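Local coordinates for protein enoyl CoA hydratase/isomerase (Crotonase) (Legionella pneumophila subsp. pneumophila, PDB 3I47) that probably acts as an enoyl-CoA hydratase or isomerase of the crotonase family, adding water to, or shifting, the double bond of an enoyl-CoA, at residues Leu33-Arg37 with Val87-Leu91; Ala43-Thr47 with Gln97-Pro101. All coordinates share one frame; numbering follows the deposited sequence.

Overall arrangement
Contacts 1 and 2 both use helix 30-45 of a crotonase-type fold. In contact 1 this helix runs side by side with helix 78-97, 33-37 against 87-91; in contact 2 its last turn and the residues after it, 43-47, meet the loop 97-101 that leads from helix 78-97 into strand 102-106. Their centres are about 15 Å apart and their nearest atoms about 7 Å, without touching. Contact 1 is held by apolar side chains and an arginine laid over an asparagine side chain, contact 2 mainly by a lysine ammonium on backbone carbonyls. Contact 1 thus joins helix to helix, and contact 2 a helix end to the loop entering the central sheet.

Contact 1: residues Leu33-Arg37 with Val87-Leu91; sequences LTEMR and VLGNL
The guanidinium of R37 lies over the side chain of N90: CB of N90 sits 3.3 Å above one face, displaced toward the rim. The amide plane of N90 is tilted 22° from that of the guanidinium, with no hydrogen bond between the two groups. At the guanidinium edge, in its plane, NE of R37 donates to a water at 2.7 Å, which returns a weak bond to the backbone O of N90; the same carbonyl takes a bond from S94. A bend at chi3 (69°) turns the guanidinium onto N90 after the chain has slid past L91 in the opposite direction. On the way, R37 CG packs against L91 CB at 3.7 Å, and its CD lies beside the carbonyl O of V87, which already accepts the helical bond from L91 N.

Apart from the arginine, the contact is largely apolar. L33 spreads over three residues: its CB meets V87 CG1 at 3.8 Å, its CD1 reaches CB and CD1 of L88, and its CD2 touches CD2 of L91 at 3.7 Å, the two leucine side chains crossing at about a right angle. V87 presents CG1, anti to its backbone N, and this methyl also touches T34 OG1, a hydroxyl bonded to the carbonyl of N30 one turn earlier. CD1 and CD2 of L91 both lie about 4.1 Å from M36 CB.

The axes of the two short helical segments approach to 9.4 Å at 26°, pointing the same way. M36 and L91 both touch L117 of helix 113-120, while M36 also touches L6 of strand 6-11; L33 leans on F28 and L88 on V145, both in loops.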
# COMPACT_ATOMS: atom_id res chain seq x y z
N LEU A 33 -1.46 -12.51 -8.25
CA LEU A 33 -1.02 -12.15 -6.89
C LEU A 33 0.33 -12.76 -6.53
O LEU A 33 1.10 -12.15 -5.77
CB LEU A 33 -2.10 -12.51 -5.87
CG LEU A 33 -3.42 -11.76 -6.05
CD1 LEU A 33 -4.48 -12.37 -5.14
CD2 LEU A 33 -3.29 -10.26 -5.85
N THR A 34 0.64 -13.94 -7.06
CA THR A 34 1.96 -14.54 -6.86
C THR A 34 3.04 -13.71 -7.54
O THR A 34 4.09 -13.48 -6.94
CB THR A 34 1.97 -16.01 -7.37
OG1 THR A 34 1.11 -16.78 -6.53
CG2 THR A 34 3.38 -16.60 -7.29
N GLU A 35 2.77 -13.25 -8.77
CA GLU A 35 3.69 -12.33 -9.45
C GLU A 35 3.96 -11.10 -8.60
O GLU A 35 5.10 -10.66 -8.46
CB GLU A 35 3.15 -11.86 -10.80
CG GLU A 35 3.00 -12.95 -11.84
CD GLU A 35 3.12 -12.44 -13.27
OE1 GLU A 35 2.23 -12.76 -14.09
OE2 GLU A 35 4.09 -11.71 -13.56
N MET A 36 2.89 -10.53 -8.04
CA MET A 36 3.02 -9.36 -7.19
C MET A 36 3.89 -9.62 -5.98
O MET A 36 4.75 -8.80 -5.64
CB MET A 36 1.64 -8.81 -6.80
CG MET A 36 0.86 -8.32 -8.03
SD MET A 36 -0.75 -7.56 -7.65
CE MET A 36 -0.23 -6.19 -6.69
N ARG A 37 3.70 -10.77 -5.33
CA ARG A 37 4.53 -11.15 -4.18
C ARG A 37 6.02 -11.17 -4.53
O ARG A 37 6.86 -10.64 -3.79
CB ARG A 37 4.15 -12.54 -3.66
CG ARG A 37 2.80 -12.60 -2.97
CD ARG A 37 2.52 -14.03 -2.50
NE ARG A 37 3.41 -14.43 -1.41
CZ ARG A 37 3.51 -15.68 -0.95
NH1 ARG A 37 2.79 -16.66 -1.49
NH2 ARG A 37 4.34 -15.95 0.06
N VAL A 87 -2.34 -16.91 -0.57
CA VAL A 87 -1.61 -16.13 -1.58
C VAL A 87 -1.86 -14.64 -1.34
O VAL A 87 -0.91 -13.89 -1.10
CB VAL A 87 -1.95 -16.54 -3.03
CG1 VAL A 87 -1.17 -15.66 -4.03
CG2 VAL A 87 -1.63 -18.00 -3.24
N LEU A 88 -3.13 -14.23 -1.34
CA LEU A 88 -3.48 -12.84 -0.99
C LEU A 88 -3.04 -12.52 0.44
O LEU A 88 -2.49 -11.45 0.68
CB LEU A 88 -4.98 -12.57 -1.17
CG LEU A 88 -5.42 -11.15 -0.77
CD1 LEU A 88 -4.83 -10.09 -1.71
CD2 LEU A 88 -6.93 -11.07 -0.76
N GLY A 89 -3.26 -13.45 1.36
CA GLY A 89 -2.85 -13.24 2.77
C GLY A 89 -1.37 -12.92 2.91
O GLY A 89 -1.00 -11.97 3.61
N ASN A 90 -0.52 -13.69 2.25
CA ASN A 90 0.91 -13.42 2.30
C ASN A 90 1.31 -12.14 1.59
O ASN A 90 2.21 -11.43 2.06
CB ASN A 90 1.68 -14.61 1.74
CG ASN A 90 1.84 -15.71 2.75
OD1 ASN A 90 2.28 -15.46 3.88
ND2 ASN A 90 1.50 -16.94 2.37
N LEU A 91 0.64 -11.83 0.48
CA LEU A 91 0.91 -10.57 -0.23
C LEU A 91 0.60 -9.37 0.67
O LEU A 91 1.44 -8.47 0.81
CB LEU A 91 0.11 -10.47 -1.54
CG LEU A 91 0.22 -9.12 -2.28
CD1 LEU A 91 1.69 -8.80 -2.69
CD2 LEU A 91 -0.70 -9.10 -3.49
O HOH W 1 4.54 -12.32 -0.12

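Contact 2: residues Ala43-Thr47 with Gln97-Pro101; sequences AINDT and QSPKP
Helix 30-45 runs out in 43-47 and the chain turns into a loop, with D46 N giving a weak bond back to A43 O, while 97-101 has no regular structure and comes nearest at I44 and S98, whose CA atoms are 6.5 Å apart. K100 reaches straight across from the loop to this helix end. Its chain is extended beyond CG, with chi2 to chi4 all close to 180°, and this puts the ammonium among carbonyl oxygens at the C-terminal end of the helix. NZ bonds to A43 O at 3.0 Å, in the carbonyl plane with a C=O...N angle of 153°, and more weakly to I44 O at 3.1 Å; D46 O lies 2.7 Å from NZ. V49 O, just beyond the segment, takes a further bond. The ammonium would be expected to interact favourably with the partial negative charge at the helix C-terminus.

Helix 30-45 links the adjacent parallel strands 14-19 and 51-56 in a beta-alpha-beta crossover of the crotonase-type fold, and strand 102-106 lies next to 51-56 in the sheet. P101 pairs through its backbone with I52, and the side chains of A43, I44 and S98 all rest on the same I52.

I44 supplies the apolar part. Its CD1 meets S98 CB at 4.0 Å, its CG1 lies near S98 OG, and its CG2 packs on P99 CD at 4.1 Å, the two side chains at about a right angle. S98 OG donates to K100 O at 2.8 Å, tilted 22° from the carbonyl plane, and K212 NZ hydrogen-bonds to both S98 O and K100 O.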
# COMPACT_ATOMS: atom_id res chain seq x y z
N ALA A 43 11.69 -5.69 -4.70
CA ALA A 43 11.78 -4.25 -4.42
C ALA A 43 12.17 -4.00 -2.96
O ALA A 43 12.99 -3.12 -2.66
CB ALA A 43 10.43 -3.57 -4.75
N ILE A 44 11.58 -4.78 -2.05
CA ILE A 44 11.88 -4.64 -0.62
C ILE A 44 13.35 -4.92 -0.33
O ILE A 44 13.96 -4.27 0.53
CB ILE A 44 10.95 -5.53 0.25
CG1 ILE A 44 9.54 -4.95 0.27
CG2 ILE A 44 11.50 -5.69 1.68
CD1 ILE A 44 8.50 -5.87 0.91
N ASN A 45 13.94 -5.85 -1.08
CA ASN A 45 15.32 -6.28 -0.85
C ASN A 45 16.35 -5.59 -1.74
O ASN A 45 17.56 -5.85 -1.61
CB ASN A 45 15.42 -7.81 -0.95
CG ASN A 45 14.70 -8.51 0.19
OD1 ASN A 45 13.71 -9.21 -0.01
ND2 ASN A 45 15.17 -8.29 1.41
N ASP A 46 15.89 -4.69 -2.61
CA ASP A 46 16.78 -3.95 -3.51
C ASP A 46 17.23 -2.63 -2.88
O ASP A 46 16.43 -1.73 -2.68
CB ASP A 46 16.06 -3.67 -4.84
CG ASP A 46 17.00 -3.15 -5.93
OD1 ASP A 46 18.13 -2.72 -5.62
OD2 ASP A 46 16.59 -3.17 -7.10
N THR A 47 18.53 -2.53 -2.59
CA THR A 47 19.06 -1.31 -1.98
C THR A 47 18.93 -0.07 -2.88
O THR A 47 19.04 1.05 -2.39
CB THR A 47 20.54 -1.47 -1.53
OG1 THR A 47 21.34 -1.84 -2.65
CG2 THR A 47 20.68 -2.52 -0.44
N GLN A 97 4.46 -5.34 6.14
CA GLN A 97 5.76 -5.54 6.80
C GLN A 97 6.94 -4.83 6.13
O GLN A 97 8.05 -4.84 6.68
CB GLN A 97 6.06 -7.03 6.91
CG GLN A 97 5.21 -7.76 7.94
CD GLN A 97 5.60 -7.41 9.37
OE1 GLN A 97 6.75 -7.60 9.77
NE2 GLN A 97 4.66 -6.88 10.13
N SER A 98 6.72 -4.23 4.96
CA SER A 98 7.79 -3.49 4.27
C SER A 98 8.37 -2.42 5.18
O SER A 98 7.62 -1.59 5.68
CB SER A 98 7.23 -2.79 3.04
OG SER A 98 8.24 -1.96 2.44
N PRO A 99 9.70 -2.41 5.37
CA PRO A 99 10.30 -1.30 6.12
C PRO A 99 10.31 -0.01 5.30
O PRO A 99 10.40 1.08 5.87
CB PRO A 99 11.75 -1.75 6.38
CG PRO A 99 11.86 -3.14 5.88
CD PRO A 99 10.68 -3.45 4.99
N LYS A 100 10.25 -0.15 3.98
CA LYS A 100 10.21 0.99 3.06
C LYS A 100 8.78 1.53 2.89
O LYS A 100 7.80 0.76 2.98
CB LYS A 100 10.76 0.59 1.68
CG LYS A 100 12.15 -0.03 1.76
CD LYS A 100 12.64 -0.50 0.41
CE LYS A 100 14.02 -1.08 0.59
NZ LYS A 100 14.66 -1.52 -0.68
N PRO A 101 8.64 2.84 2.63
CA PRO A 101 7.30 3.41 2.36
C PRO A 101 6.63 2.73 1.18
O PRO A 101 7.27 2.46 0.15
CB PRO A 101 7.59 4.86 1.99
CG PRO A 101 8.93 5.16 2.61
CD PRO A 101 9.70 3.87 2.64